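Local coordinates for protein heme oxygenase (Chlamydomonas reinhardtii, PDB 4RAJ) that probably degrades haem to biliverdin with release of iron and carbon monoxide, the reaction of haem oxygenases, at residues A[62-67]-A[125-129]; A[71-75]-A[89-94]. All blocks are in the same frame, centred on the assembly; numbering follows the deposited sequence.

Contact 1. Residues A[62-67]-A[125-129]; sequences YVFVAL and YEAHL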
# COMPACT_ATOMS: atom_id res chain seq x y z
N TYR A 62 7.56 -4.06 -3.48
CA TYR A 62 7.01 -5.02 -4.43
C TYR A 62 5.49 -5.04 -4.44
O TYR A 62 4.88 -5.24 -5.49
CB TYR A 62 7.54 -6.43 -4.15
CG TYR A 62 9.01 -6.55 -4.51
CD1 TYR A 62 9.46 -6.26 -5.80
CD2 TYR A 62 9.95 -6.95 -3.56
CE1 TYR A 62 10.81 -6.37 -6.13
CE2 TYR A 62 11.30 -7.07 -3.88
CZ TYR A 62 11.72 -6.78 -5.17
OH TYR A 62 13.06 -6.89 -5.47
N VAL A 63 4.87 -4.88 -3.27
CA VAL A 63 3.40 -4.80 -3.23
C VAL A 63 2.93 -3.64 -4.10
O VAL A 63 2.07 -3.79 -4.98
CB VAL A 63 2.85 -4.63 -1.80
CG1 VAL A 63 1.34 -4.30 -1.85
CG2 VAL A 63 3.12 -5.90 -0.97
N PHE A 64 3.50 -2.47 -3.88
CA PHE A 64 3.06 -1.33 -4.68
C PHE A 64 3.47 -1.42 -6.15
O PHE A 64 2.73 -0.95 -7.01
CB PHE A 64 3.54 -0.01 -4.05
CG PHE A 64 2.72 0.39 -2.86
CD1 PHE A 64 1.47 0.95 -3.02
CD2 PHE A 64 3.16 0.13 -1.57
CE1 PHE A 64 0.68 1.29 -1.92
CE2 PHE A 64 2.38 0.46 -0.46
CZ PHE A 64 1.15 1.04 -0.64
N VAL A 65 4.62 -2.01 -6.46
CA VAL A 65 4.95 -2.23 -7.88
C VAL A 65 3.84 -3.05 -8.54
O VAL A 65 3.36 -2.72 -9.63
CB VAL A 65 6.30 -2.96 -8.05
CG1 VAL A 65 6.40 -3.58 -9.44
CG2 VAL A 65 7.46 -2.00 -7.80
N ALA A 66 3.39 -4.10 -7.85
CA ALA A 66 2.41 -5.03 -8.40
C ALA A 66 1.05 -4.36 -8.60
O ALA A 66 0.45 -4.47 -9.67
CB ALA A 66 2.26 -6.26 -7.49
N LEU A 67 0.56 -3.70 -7.55
CA LEU A 67 -0.72 -2.99 -7.60
C LEU A 67 -0.72 -1.91 -8.68
O LEU A 67 -1.67 -1.77 -9.47
CB LEU A 67 -1.02 -2.39 -6.22
CG LEU A 67 -2.28 -1.56 -5.99
CD1 LEU A 67 -3.51 -2.25 -6.57
CD2 LEU A 67 -2.45 -1.34 -4.50
N TYR A 125 0.37 -12.53 -3.10
CA TYR A 125 -0.33 -11.26 -3.27
C TYR A 125 -0.04 -10.69 -4.65
O TYR A 125 -0.95 -10.20 -5.34
CB TYR A 125 0.07 -10.26 -2.17
CG TYR A 125 -0.84 -9.04 -2.04
CD1 TYR A 125 -2.11 -9.01 -2.62
CD2 TYR A 125 -0.42 -7.92 -1.34
CE1 TYR A 125 -2.94 -7.88 -2.49
CE2 TYR A 125 -1.22 -6.80 -1.21
CZ TYR A 125 -2.48 -6.78 -1.78
OH TYR A 125 -3.25 -5.64 -1.63
N GLU A 126 1.23 -10.76 -5.07
CA GLU A 126 1.60 -10.32 -6.42
C GLU A 126 0.77 -11.02 -7.50
O GLU A 126 0.30 -10.40 -8.45
CB GLU A 126 3.08 -10.57 -6.68
CG GLU A 126 4.03 -9.65 -5.92
CD GLU A 126 5.48 -10.03 -6.19
OE1 GLU A 126 5.75 -11.24 -6.29
OE2 GLU A 126 6.32 -9.12 -6.32
N ALA A 127 0.59 -12.33 -7.33
CA ALA A 127 -0.17 -13.14 -8.28
C ALA A 127 -1.64 -12.74 -8.27
O ALA A 127 -2.27 -12.63 -9.32
CB ALA A 127 -0.01 -14.61 -7.95
N HIS A 128 -2.16 -12.50 -7.07
CA HIS A 128 -3.55 -12.12 -6.91
C HIS A 128 -3.84 -10.78 -7.58
O HIS A 128 -4.84 -10.62 -8.27
CB HIS A 128 -3.93 -12.04 -5.43
CG HIS A 128 -5.36 -11.69 -5.20
ND1 HIS A 128 -6.40 -12.48 -5.63
CD2 HIS A 128 -5.93 -10.62 -4.60
CE1 HIS A 128 -7.55 -11.92 -5.30
NE2 HIS A 128 -7.29 -10.79 -4.67
N LEU A 129 -2.96 -9.80 -7.37
CA LEU A 129 -3.13 -8.49 -7.98
C LEU A 129 -3.07 -8.56 -9.50
O LEU A 129 -3.87 -7.92 -10.20
CB LEU A 129 -2.05 -7.52 -7.47
CG LEU A 129 -2.21 -7.15 -5.99
CD1 LEU A 129 -0.98 -6.41 -5.45
CD2 LEU A 129 -3.45 -6.30 -5.81
O HOH W 1 6.05 -6.86 -7.57

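Contact 2. Residues A[71-75]-A[89-94]; sequences LDEAL and LKGGLY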
# COMPACT_ATOMS: atom_id res chain seq x y z
N LEU A 71 -2.93 -1.63 -12.14
CA LEU A 71 -3.75 -0.46 -12.43
C LEU A 71 -3.37 0.18 -13.76
O LEU A 71 -4.24 0.60 -14.53
CB LEU A 71 -3.61 0.59 -11.32
CG LEU A 71 -4.23 0.26 -9.96
CD1 LEU A 71 -3.62 1.15 -8.87
CD2 LEU A 71 -5.74 0.42 -10.01
N ASP A 72 -2.07 0.29 -14.01
CA ASP A 72 -1.59 0.91 -15.25
C ASP A 72 -2.03 0.10 -16.46
O ASP A 72 -2.35 0.67 -17.51
CB ASP A 72 -0.06 1.04 -15.23
CG ASP A 72 0.41 2.19 -14.35
OD1 ASP A 72 -0.42 3.02 -13.93
OD2 ASP A 72 1.63 2.25 -14.09
N GLU A 73 -2.04 -1.22 -16.30
CA GLU A 73 -2.53 -2.12 -17.33
C GLU A 73 -4.02 -1.92 -17.60
O GLU A 73 -4.45 -1.94 -18.75
CB GLU A 73 -2.27 -3.57 -16.92
CG GLU A 73 -2.35 -4.55 -18.08
CD GLU A 73 -1.26 -4.31 -19.10
OE1 GLU A 73 -0.18 -4.91 -18.96
OE2 GLU A 73 -1.49 -3.51 -20.04
N ALA A 74 -4.79 -1.74 -16.53
CA ALA A 74 -6.23 -1.49 -16.67
C ALA A 74 -6.47 -0.13 -17.34
O ALA A 74 -7.34 -0.02 -18.21
CB ALA A 74 -6.93 -1.55 -15.31
N LEU A 75 -5.70 0.89 -16.97
CA LEU A 75 -5.83 2.20 -17.60
C LEU A 75 -5.47 2.14 -19.08
O LEU A 75 -6.12 2.76 -19.92
CB LEU A 75 -4.95 3.23 -16.91
CG LEU A 75 -5.40 3.69 -15.52
CD1 LEU A 75 -4.30 4.54 -14.90
CD2 LEU A 75 -6.71 4.47 -15.60
N LEU A 89 -5.81 8.67 -9.30
CA LEU A 89 -4.75 7.66 -9.22
C LEU A 89 -3.39 8.19 -9.66
O LEU A 89 -2.36 7.91 -9.04
CB LEU A 89 -5.10 6.44 -10.08
CG LEU A 89 -6.24 5.55 -9.61
CD1 LEU A 89 -6.57 4.50 -10.67
CD2 LEU A 89 -5.88 4.89 -8.30
N LYS A 90 -3.39 8.95 -10.75
CA LYS A 90 -2.15 9.35 -11.39
C LYS A 90 -1.70 10.73 -10.95
O LYS A 90 -0.83 11.32 -11.57
CB LYS A 90 -2.32 9.31 -12.91
CG LYS A 90 -2.84 7.96 -13.44
CD LYS A 90 -1.86 6.83 -13.21
CE LYS A 90 -0.53 7.10 -13.88
NZ LYS A 90 0.37 5.92 -13.80
N GLY A 91 -2.27 11.25 -9.87
CA GLY A 91 -1.97 12.61 -9.45
C GLY A 91 -1.15 12.72 -8.18
O GLY A 91 -1.13 13.77 -7.53
N GLY A 92 -0.47 11.64 -7.81
CA GLY A 92 0.39 11.63 -6.64
C GLY A 92 0.17 10.48 -5.67
O GLY A 92 0.95 10.30 -4.73
N LEU A 93 -0.90 9.71 -5.86
CA LEU A 93 -1.17 8.61 -4.95
C LEU A 93 -0.11 7.52 -5.01
O LEU A 93 0.17 6.88 -3.98
CB LEU A 93 -2.53 7.98 -5.25
CG LEU A 93 -3.77 8.28 -4.41
CD1 LEU A 93 -4.84 7.24 -4.73
CD2 LEU A 93 -3.50 8.32 -2.92
N TYR A 94 0.43 7.27 -6.20
CA TYR A 94 1.33 6.14 -6.42
C TYR A 94 2.56 6.21 -5.52
O TYR A 94 3.12 7.30 -5.30
CB TYR A 94 1.77 6.07 -7.89
CG TYR A 94 0.80 5.39 -8.83
CD1 TYR A 94 -0.56 5.25 -8.52
CD2 TYR A 94 1.24 4.86 -10.04
CE1 TYR A 94 -1.44 4.62 -9.41
CE2 TYR A 94 0.37 4.23 -10.92
CZ TYR A 94 -0.97 4.12 -10.61
OH TYR A 94 -1.83 3.48 -11.50

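Contact 1. Residues A[62-67]-A[125-129]
Leu-129 reaches across to Ala-66 and Leu-67 where two helices of the all-helical haem oxygenase fold, 50-76 and 120-135, run nearly parallel, their short segments meeting at 14° with axes 9.2 Å apart. The pair is a worked example of how such packing grades from a close apolar side to a wet one. On the close side, the Leu-129 branch ending in CD1 is shared: this methyl lies 3.8 Å from Ala-66 CB and also comes up against the backbone N and CB of Leu-67, while CD2 meets Leu-67 CD1. Ala-66 points toward the neighbouring helix, and its single methyl meets both Leu-129 CD1 and Glu-126 CG. One turn earlier, Val-63 sets both methyls against the CD2-CE2 side of Tyr-125, crossing it at a slant, with Val-63 CG1 3.6 Å from Tyr-125 CE2. The ring is also covered within its own helix, since Leu-129 CD1 sits over the centre of one face. Its hydroxyl is taken up by His-143 and Gln-147 of helix 140-151, and Val-63 and Tyr-125 both reach Ile-224 of helix 204-227, so this side faces the core.

No direct hydrogen bond joins the two segments, and on the other side they meet through a water. The first torsion of Glu-126 (chi1 -72°) sets CG beside its own backbone N and against Ala-66 CB, and the extended chain beyond it, chi2 177°, takes the carboxylate on toward Tyr-62. There Lys-118 forms a salt bridge with the carboxylate and a cation-pi contact with the Tyr-62 ring. A water spans the remaining interval, donating to Tyr-62 O over 2.9 Å and to Glu-126 OE2 over 2.6 Å.

Contact 2. Residues A[71-75]-A[89-94]
Tyr-94 and Asp-72 extend toward each other from their two segments, and Tyr-94 OH donates a hydrogen bond of 2.8 Å to Asp-72 OD1. The two flat groups are not coplanar: ring and carboxylate planes are turned 34° apart, and the Asp-72 carboxylate stands at the edge of the ring. The hydroxyl meets OD1 from above the carboxylate plane. Lys-90 takes the same oxygen from the opposite face, on the syn side, in a salt bridge with 3.0 Å between Lys-90 NZ and Asp-72 OD1. One oxygen thus serves two donors, an economical way of tying a helix to a loop by a single charge. The lysine gets there by doubling back, its chain bent at chi2 and chi3 (-65° and -59°), so that the ammonium turns toward the helix and the methylenes lie alongside Leu-75, the two chains running antiparallel, with Lys-90 CD 3.7 Å from Leu-75 CD1.

In this helical haem oxygenase fold, the contact fastens the C-terminal part of helix 50-76 to the loop between helices 86-89 and 96-107. With an alanine at Asp-72, Lys-90 would probably lose its counter-charge and the Tyr-94 hydroxyl its acceptor, leaving both side chains freer to turn.

Leucines flank the polar group. Leu-71 slants across the tyrosine, its CB 3.4 Å from Tyr-94 OH and its CD1 touching Tyr-94 CE1. Its other branch meets Leu-89, with Leu-71 CD2 standing 4.2 Å from Leu-89 CD1. Leu-71 and Leu-89 also touch Val-144 of helix 140-151, and Val-82 of helix 80-84 touches Leu-71, Leu-75 and Leu-89.

Overall arrangement
Helix 50-76 serves both contacts: its middle packs on helix 120-135 in contact 1, and residues 71-75, close to its C-terminal end, hold the 89-94 loop in contact 2. The contact centres are about 14 Å apart, and contact 1 lies nearer the middle of the chain, about 9 Å from its centre against about 13 Å. Helix 140-151 backs both, through His-143 and His-148 beside contact 1 and Val-144 beside contact 2. Contact 1 also borders the pocket holding a polyether molecule in this haem-free structure: Gln-147, hydrogen-bonded to the Tyr-125 hydroxyl, and Asn-221, which Tyr-125 touches, both line it.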